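Long-range contacts in possible TctC subunit of the Tripartite Tricarboxylate Transport(TTT) Family (Rhodopseudomonas palustris, PDB 6HKE), which binds (S)- and (R)-malate, and probably serves as the periplasmic binding protein of a tripartite tricarboxylate transporter for C4-dicarboxylate uptake: residues 174-178 against 189-195; 115-121 against 203-209; 209-213 against 232-236. The protein carries 2 engineered substitutions. Numbering follows the deposited sequence.

Contact 1 (174-178 against 189-195); sequences TGPAL and MCDQIVN. With LMR ((2S)-2-hydroxybutanedioic acid), chain E; MLT (D-malate), chain D.
The malate pocket takes one wall from this contact, where the first turn (174-178) of helix 174-182 faces strand 189-192 and the start of the next helix. The axes of 174-178 and 189-192 approach to 9.9 Å, 131° between their N-to-C directions; T174 CA lies 6.8 Å from D191 CA and G175 CA 7.0 Å from N195 CA. (S)-malate and D-malate are alternatives in one site: T174 N donates to O4A of the first and O5 of the second, 2.9 Å each. Q192, N-cap of the helix from I193, sends NE2 to the ligand hydroxyl, 2.7 Å to O2 of (S)-malate and a weak 3.3 Å to O3 of D-malate. T174 OG1 (chi1 p) is 2.9 Å from D191 OD1 (chi1 t), and N195 ND2 (chi1 t) donates to D191 OD2 at 2.5 Å and weakly to T174 O at 2.7 Å. M189 (chi1, chi2 t) puts CE 3.8 Å from L178 CD1 (chi1 t, chi2 p) and SD 3.8 Å from A177 CB. P29 (helix 29-45) and S151 (helix 150-162) border T174, while M189 and D191 pair by backbone with L116 and L114 of strand 102-118.

Contact 2 (115-121 against 203-209); sequences LLARKQF and GKVKAYV
Strands 115-118 and 205-207 run antiparallel, their axes 4.6 Å apart at 147°. A117 and K206 form a hydrogen-bonded pair, A117 N to K206 O 2.8 Å and K206 N to A117 O 3.1 Å; L116 and A207 are the adjoining non-hydrogen-bonded pair, CA atoms 4.2 Å apart. At Y208 (-93/-54) segment 203-209 turns a corner, and Y208 and V209 together face L115, as in a classic beta bulge: Y208 N to L115 O 2.8 Å, L115 N to V209 O 3.0 Å. On one face L116 (chi1 m, chi2 t) fits between V205 and A207, CD1 4.2 Å from V205 CG2 and CD2 4.0 Å from A207 CB. On the other, the small A117 leaves a hollow for the Y208 ring, CE2 3.5 Å from A117 CB; Y208 OH meets the F121 ring edge, 3.6 Å from CD2. The type I turn R118-F121 curls over K206 (chi1 p, then t), which runs past K119 O, CD at 3.4 Å, until NZ donates to F121 O at 2.6 Å, with weaker bonds to Y208 OH (3.3 Å) and P123 O. Strand 205-210 thus partners strand 102-118, whose other neighbour here is strand 188-192, in the mixed sheet of a periplasmic binding protein.

Contact 3 (209-213 against 232-236); sequences VIAAS and GFQVG
Two inverse gamma turns occur here, one centred on A211 (-86/66) and the other on F233 (-89/79), and the segments meet through them without regular helix or strand pairing. The closest CA pair is A211 with Q234, 4.1 Å apart. V235 N donates to A211 O at 2.9 Å, the one backbone hydrogen bond between the segments. Two CA-H...O contacts accompany it, A211 CA to F233 O at 3.2 Å and Q234 CA to A211 O at 3.4 Å. A211 supplies the main bump: its CB lies over one face of the F233 ring, 3.8 Å from the centroid and 18° off the normal, a CH-pi contact, and is also 4.2 Å from V235 CB. With chi1 t and chi2 55°, F233 presents its ring edge to V209, whose CG2 is 4.0 Å from F233 CD2. The Q234 side chain (chi1 m) reaches S213 (chi1 m), whose OG donates to Q234 OE1 at 3.0 Å. Q234 NE2 meets A212 O through water 2, which donates to A212 O at 2.6 Å and accepts from Q234 NE2 at 2.6 Å. The contact joins the end of strand 205-210 to the loop leading into strand 236-244, apolar on the A211 side and polar at Q234. F233 packs on L158 and L161 of helix 150-162 and V235 on S154 and L157 of the same helix, while A211 pairs through its backbone with V113 of strand 102-118, and R300 of helix 287-305 bonds to Q234 O.

Contact 2 uses the end of strand 102-118, which lies between strands 188-192 and 205-210 in the mixed sheet, and contacts 1 and 3 lie against that strand. Contact 1 falls wholly within the interval of chain that contact 2 spans, and contact 3 starts at V209, the residue where contact 2 ends. Their centres are 11 Å (1 and 2), 15 Å (1 and 3) and 16 Å (2 and 3) apart. M189 O lies 2.7 Å from L116 N, a probable hydrogen bond between contacts 1 and 2. C190 SG, 3.8 Å from F233 CZ, joins contacts 1 and 3. Contact 1 supplies T174 and Q192 to the malate site, contact 3 comes near it through V235, and contact 2 lies farther out.

Contact 1 (174-178 against 189-195)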
# COMPACT_ATOMS: atom_id res chain seq x y z
N THR A 174 -2.64 1.85 8.41
CA THR A 174 -2.22 0.57 9.06
C THR A 174 -1.15 0.87 10.12
O THR A 174 -0.83 -0.05 10.90
CB THR A 174 -1.77 -0.50 8.07
OG1 THR A 174 -0.67 0.07 7.36
CG2 THR A 174 -2.91 -0.94 7.18
N GLY A 175 -0.66 2.10 10.20
CA GLY A 175 0.13 2.53 11.38
C GLY A 175 -0.72 2.44 12.65
O GLY A 175 -0.47 1.64 13.53
N PRO A 176 -1.79 3.26 12.76
CA PRO A 176 -2.75 3.10 13.86
C PRO A 176 -3.36 1.69 13.95
O PRO A 176 -3.48 1.19 15.06
CB PRO A 176 -3.79 4.18 13.55
CG PRO A 176 -2.98 5.24 12.86
CD PRO A 176 -2.06 4.44 11.95
N ALA A 177 -3.75 1.08 12.84
CA ALA A 177 -4.37 -0.27 12.85
C ALA A 177 -3.38 -1.29 13.45
O ALA A 177 -3.81 -2.19 14.19
CB ALA A 177 -4.81 -0.68 11.46
N LEU A 178 -2.09 -1.17 13.13
CA LEU A 178 -1.06 -2.10 13.65
C LEU A 178 -1.00 -1.97 15.17
O LEU A 178 -1.05 -3.00 15.82
CB LEU A 178 0.30 -1.82 13.03
CG LEU A 178 1.38 -2.84 13.36
CD1 LEU A 178 0.98 -4.22 12.85
CD2 LEU A 178 2.72 -2.42 12.78
N MET A 189 -5.56 -8.55 10.35
CA MET A 189 -5.20 -7.43 9.47
C MET A 189 -4.37 -8.02 8.34
O MET A 189 -3.54 -8.93 8.62
CB MET A 189 -4.37 -6.46 10.30
CG MET A 189 -4.34 -5.04 9.82
SD MET A 189 -3.35 -4.16 11.04
CE MET A 189 -1.78 -4.04 10.18
N CYS A 190 -4.60 -7.58 7.11
CA CYS A 190 -3.65 -7.79 6.00
C CYS A 190 -2.87 -6.50 5.87
O CYS A 190 -3.54 -5.47 5.80
CB CYS A 190 -4.38 -8.18 4.72
SG CYS A 190 -5.27 -9.74 4.94
N ASP A 191 -1.54 -6.56 5.99
CA ASP A 191 -0.71 -5.33 5.96
C ASP A 191 0.48 -5.50 5.00
O ASP A 191 0.93 -6.61 4.77
CB ASP A 191 -0.32 -4.93 7.38
CG ASP A 191 0.07 -3.47 7.57
OD1 ASP A 191 -0.09 -2.68 6.62
OD2 ASP A 191 0.56 -3.13 8.68
N GLN A 192 0.93 -4.39 4.45
CA GLN A 192 2.19 -4.25 3.69
C GLN A 192 3.37 -4.61 4.61
O GLN A 192 3.40 -4.22 5.79
CB GLN A 192 2.24 -2.84 3.12
CG GLN A 192 1.27 -2.66 1.95
CD GLN A 192 0.92 -1.22 1.70
OE1 GLN A 192 1.54 -0.57 0.86
NE2 GLN A 192 -0.04 -0.71 2.46
N ILE A 193 4.34 -5.34 4.05
CA ILE A 193 5.48 -5.92 4.80
C ILE A 193 6.27 -4.80 5.51
O ILE A 193 6.70 -5.06 6.64
CB ILE A 193 6.34 -6.79 3.85
CG1 ILE A 193 7.36 -7.62 4.63
CG2 ILE A 193 7.00 -5.96 2.78
CD1 ILE A 193 8.00 -8.71 3.81
N VAL A 194 6.46 -3.63 4.89
CA VAL A 194 7.27 -2.53 5.53
C VAL A 194 6.61 -2.09 6.84
O VAL A 194 7.32 -1.75 7.75
CB VAL A 194 7.52 -1.31 4.62
CG1 VAL A 194 8.37 -1.67 3.42
CG2 VAL A 194 6.24 -0.64 4.18
N ASN A 195 5.29 -2.09 6.94
CA ASN A 195 4.64 -1.78 8.23
C ASN A 195 4.81 -2.95 9.21
O ASN A 195 5.05 -2.67 10.40
CB ASN A 195 3.15 -1.51 8.08
CG ASN A 195 2.63 -0.69 9.24
OD1 ASN A 195 3.30 0.23 9.71
ND2 ASN A 195 1.43 -1.01 9.70
C1 LMR E . -3.29 0.63 3.30
O1A LMR E . -3.77 1.26 2.34
O1B LMR E . -3.72 -0.48 3.71
C2 LMR E . -2.09 1.25 4.03
O2 LMR E . -1.03 1.66 3.17
C3 LMR E . -2.47 2.47 4.87
C4 LMR E . -1.18 3.15 5.28
O4A LMR E . -0.89 3.16 6.49
O4B LMR E . -0.43 3.62 4.38
C1 MLT D . -3.29 0.90 3.12
O1 MLT D . -3.63 0.89 1.92
O2 MLT D . -3.67 -0.00 3.90
C2 MLT D . -2.44 2.05 3.63
O3 MLT D . -1.25 2.36 2.86
C3 MLT D . -1.88 1.78 4.99
C4 MLT D . -1.13 3.04 5.32
O4 MLT D . -0.26 3.48 4.51
O5 MLT D . -1.45 3.61 6.38

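Contact 2 (115-121 against 203-209)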
# COMPACT_ATOMS: atom_id res chain seq x y z
N LEU A 115 -0.80 -11.58 6.20
CA LEU A 115 -1.93 -11.76 7.14
C LEU A 115 -1.35 -11.77 8.55
O LEU A 115 -0.60 -12.69 8.83
CB LEU A 115 -2.65 -13.06 6.80
CG LEU A 115 -3.72 -13.48 7.79
CD1 LEU A 115 -4.76 -12.38 7.96
CD2 LEU A 115 -4.35 -14.78 7.34
N LEU A 116 -1.60 -10.74 9.35
CA LEU A 116 -1.11 -10.62 10.75
C LEU A 116 -2.26 -10.87 11.70
O LEU A 116 -3.41 -10.61 11.32
CB LEU A 116 -0.57 -9.23 11.03
CG LEU A 116 0.41 -8.65 10.04
CD1 LEU A 116 0.88 -7.31 10.57
CD2 LEU A 116 1.58 -9.60 9.79
N ALA A 117 -1.98 -11.31 12.91
CA ALA A 117 -2.98 -11.32 13.99
C ALA A 117 -2.33 -10.86 15.27
O ALA A 117 -1.07 -10.85 15.36
CB ALA A 117 -3.59 -12.69 14.13
N ARG A 118 -3.18 -10.49 16.22
CA ARG A 118 -2.78 -10.25 17.63
C ARG A 118 -2.03 -11.49 18.14
O ARG A 118 -2.41 -12.62 17.73
CB ARG A 118 -4.02 -9.89 18.45
CG ARG A 118 -5.16 -10.90 18.40
CD ARG A 118 -6.23 -10.41 19.37
NE ARG A 118 -7.25 -11.40 19.62
CZ ARG A 118 -7.15 -12.39 20.49
NH1 ARG A 118 -6.05 -12.54 21.21
NH2 ARG A 118 -8.15 -13.24 20.63
N LYS A 119 -0.98 -11.25 18.93
CA LYS A 119 -0.03 -12.23 19.54
C LYS A 119 -0.73 -13.53 19.97
O LYS A 119 -0.22 -14.62 19.65
CB LYS A 119 0.60 -11.63 20.81
CG LYS A 119 2.02 -11.11 20.70
CD LYS A 119 2.47 -10.40 21.99
CE LYS A 119 3.88 -10.74 22.42
NZ LYS A 119 4.63 -9.53 22.86
N GLN A 120 -1.84 -13.41 20.69
CA GLN A 120 -2.54 -14.53 21.38
C GLN A 120 -3.70 -15.03 20.52
O GLN A 120 -4.54 -15.79 21.04
CB GLN A 120 -3.06 -14.08 22.75
CG GLN A 120 -2.13 -13.15 23.52
CD GLN A 120 -0.88 -13.86 23.98
OE1 GLN A 120 -0.78 -15.08 23.92
NE2 GLN A 120 0.09 -13.08 24.45
N PHE A 121 -3.76 -14.65 19.25
CA PHE A 121 -4.83 -15.17 18.36
C PHE A 121 -4.70 -16.68 18.35
O PHE A 121 -3.67 -17.22 17.95
CB PHE A 121 -4.77 -14.57 16.96
CG PHE A 121 -6.10 -14.63 16.24
CD1 PHE A 121 -7.25 -14.17 16.86
CD2 PHE A 121 -6.19 -15.11 14.95
CE1 PHE A 121 -8.48 -14.22 16.21
CE2 PHE A 121 -7.41 -15.15 14.29
CZ PHE A 121 -8.55 -14.71 14.92
N GLY A 203 8.41 -9.03 18.15
CA GLY A 203 7.49 -10.10 18.58
C GLY A 203 6.10 -9.60 18.99
O GLY A 203 5.40 -10.37 19.68
N LYS A 204 5.68 -8.41 18.56
CA LYS A 204 4.43 -7.76 19.06
C LYS A 204 3.20 -8.27 18.29
O LYS A 204 2.09 -8.09 18.79
CB LYS A 204 4.52 -6.24 18.97
CG LYS A 204 5.38 -5.57 20.03
CD LYS A 204 5.81 -4.19 19.62
CE LYS A 204 6.21 -3.32 20.79
NZ LYS A 204 6.94 -2.10 20.35
N VAL A 205 3.38 -8.88 17.13
CA VAL A 205 2.24 -9.50 16.39
C VAL A 205 2.79 -10.75 15.72
O VAL A 205 4.01 -10.98 15.82
CB VAL A 205 1.63 -8.53 15.36
CG1 VAL A 205 1.03 -7.30 16.02
CG2 VAL A 205 2.62 -8.13 14.29
N LYS A 206 1.93 -11.50 15.03
CA LYS A 206 2.35 -12.69 14.28
C LYS A 206 1.75 -12.64 12.87
O LYS A 206 0.70 -11.97 12.69
CB LYS A 206 1.99 -13.97 15.04
CG LYS A 206 0.56 -14.10 15.51
CD LYS A 206 0.38 -15.30 16.38
CE LYS A 206 -1.07 -15.70 16.55
NZ LYS A 206 -1.20 -17.01 17.23
N ALA A 207 2.46 -13.25 11.91
CA ALA A 207 2.05 -13.45 10.51
C ALA A 207 1.57 -14.90 10.38
O ALA A 207 2.19 -15.74 10.98
CB ALA A 207 3.21 -13.20 9.59
N TYR A 208 0.48 -15.15 9.67
CA TYR A 208 0.06 -16.52 9.29
C TYR A 208 0.63 -16.84 7.92
O TYR A 208 1.34 -17.84 7.80
CB TYR A 208 -1.46 -16.65 9.37
CG TYR A 208 -1.97 -16.78 10.78
CD1 TYR A 208 -2.08 -18.02 11.37
CD2 TYR A 208 -2.30 -15.67 11.54
CE1 TYR A 208 -2.54 -18.17 12.67
CE2 TYR A 208 -2.75 -15.79 12.84
CZ TYR A 208 -2.87 -17.05 13.41
OH TYR A 208 -3.33 -17.20 14.70
N VAL A 209 0.39 -15.99 6.91
CA VAL A 209 0.88 -16.24 5.53
C VAL A 209 1.32 -14.92 4.90
O VAL A 209 1.00 -13.86 5.43
CB VAL A 209 -0.16 -16.99 4.67
CG1 VAL A 209 -0.34 -18.40 5.17
CG2 VAL A 209 -1.49 -16.27 4.61
O HOH W 1 -0.75 -8.56 19.45

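Contact 3 (209-213 against 232-236)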
# COMPACT_ATOMS: atom_id res chain seq x y z
N VAL A 209 0.39 -15.99 6.91
CA VAL A 209 0.88 -16.24 5.53
C VAL A 209 1.32 -14.92 4.90
O VAL A 209 1.00 -13.86 5.43
CB VAL A 209 -0.16 -16.99 4.67
CG1 VAL A 209 -0.34 -18.40 5.17
CG2 VAL A 209 -1.49 -16.27 4.61
N ILE A 210 2.14 -15.03 3.85
CA ILE A 210 2.53 -13.91 2.96
C ILE A 210 1.79 -14.14 1.64
O ILE A 210 1.73 -15.30 1.20
CB ILE A 210 4.07 -13.84 2.82
CG1 ILE A 210 4.52 -12.62 2.02
CG2 ILE A 210 4.64 -15.12 2.24
CD1 ILE A 210 6.02 -12.37 2.10
N ALA A 211 1.14 -13.11 1.12
CA ALA A 211 0.31 -13.18 -0.10
C ALA A 211 1.21 -13.01 -1.32
O ALA A 211 1.08 -11.98 -2.02
CB ALA A 211 -0.78 -12.14 -0.06
N ALA A 212 2.09 -13.98 -1.53
CA ALA A 212 3.17 -13.98 -2.54
C ALA A 212 3.38 -15.40 -3.04
O ALA A 212 2.95 -16.35 -2.33
CB ALA A 212 4.44 -13.41 -1.95
N SER A 213 4.01 -15.53 -4.20
CA SER A 213 4.44 -16.79 -4.87
C SER A 213 5.57 -17.45 -4.09
O SER A 213 5.67 -18.68 -4.12
CB SER A 213 4.91 -16.52 -6.27
OG SER A 213 3.81 -16.10 -7.07
N GLY A 232 -4.94 -18.55 -4.11
CA GLY A 232 -5.64 -17.35 -4.60
C GLY A 232 -5.22 -16.10 -3.84
O GLY A 232 -5.51 -15.00 -4.32
N PHE A 233 -4.63 -16.24 -2.65
CA PHE A 233 -4.29 -15.07 -1.79
C PHE A 233 -2.90 -14.56 -2.17
O PHE A 233 -1.95 -14.91 -1.47
CB PHE A 233 -4.46 -15.45 -0.32
CG PHE A 233 -4.30 -14.28 0.61
CD1 PHE A 233 -5.07 -13.15 0.45
CD2 PHE A 233 -3.36 -14.31 1.63
CE1 PHE A 233 -4.90 -12.06 1.29
CE2 PHE A 233 -3.21 -13.23 2.48
CZ PHE A 233 -3.98 -12.11 2.31
N GLN A 234 -2.81 -13.80 -3.27
CA GLN A 234 -1.57 -13.13 -3.76
C GLN A 234 -1.87 -11.66 -4.01
O GLN A 234 -2.66 -11.35 -4.89
CB GLN A 234 -0.99 -13.74 -5.05
CG GLN A 234 -0.85 -15.25 -4.98
CD GLN A 234 0.48 -15.75 -5.49
OE1 GLN A 234 1.06 -15.20 -6.43
NE2 GLN A 234 0.97 -16.82 -4.87
N VAL A 235 -1.21 -10.79 -3.26
CA VAL A 235 -1.36 -9.32 -3.35
C VAL A 235 0.05 -8.74 -3.40
O VAL A 235 0.82 -8.89 -2.41
CB VAL A 235 -2.21 -8.79 -2.18
CG1 VAL A 235 -2.39 -7.29 -2.26
CG2 VAL A 235 -3.57 -9.47 -2.10
N GLY A 236 0.42 -8.21 -4.56
CA GLY A 236 1.64 -7.41 -4.75
C GLY A 236 1.26 -5.95 -4.65
O GLY A 236 0.55 -5.47 -5.57
O HOH W 2 0.62 -17.58 -2.37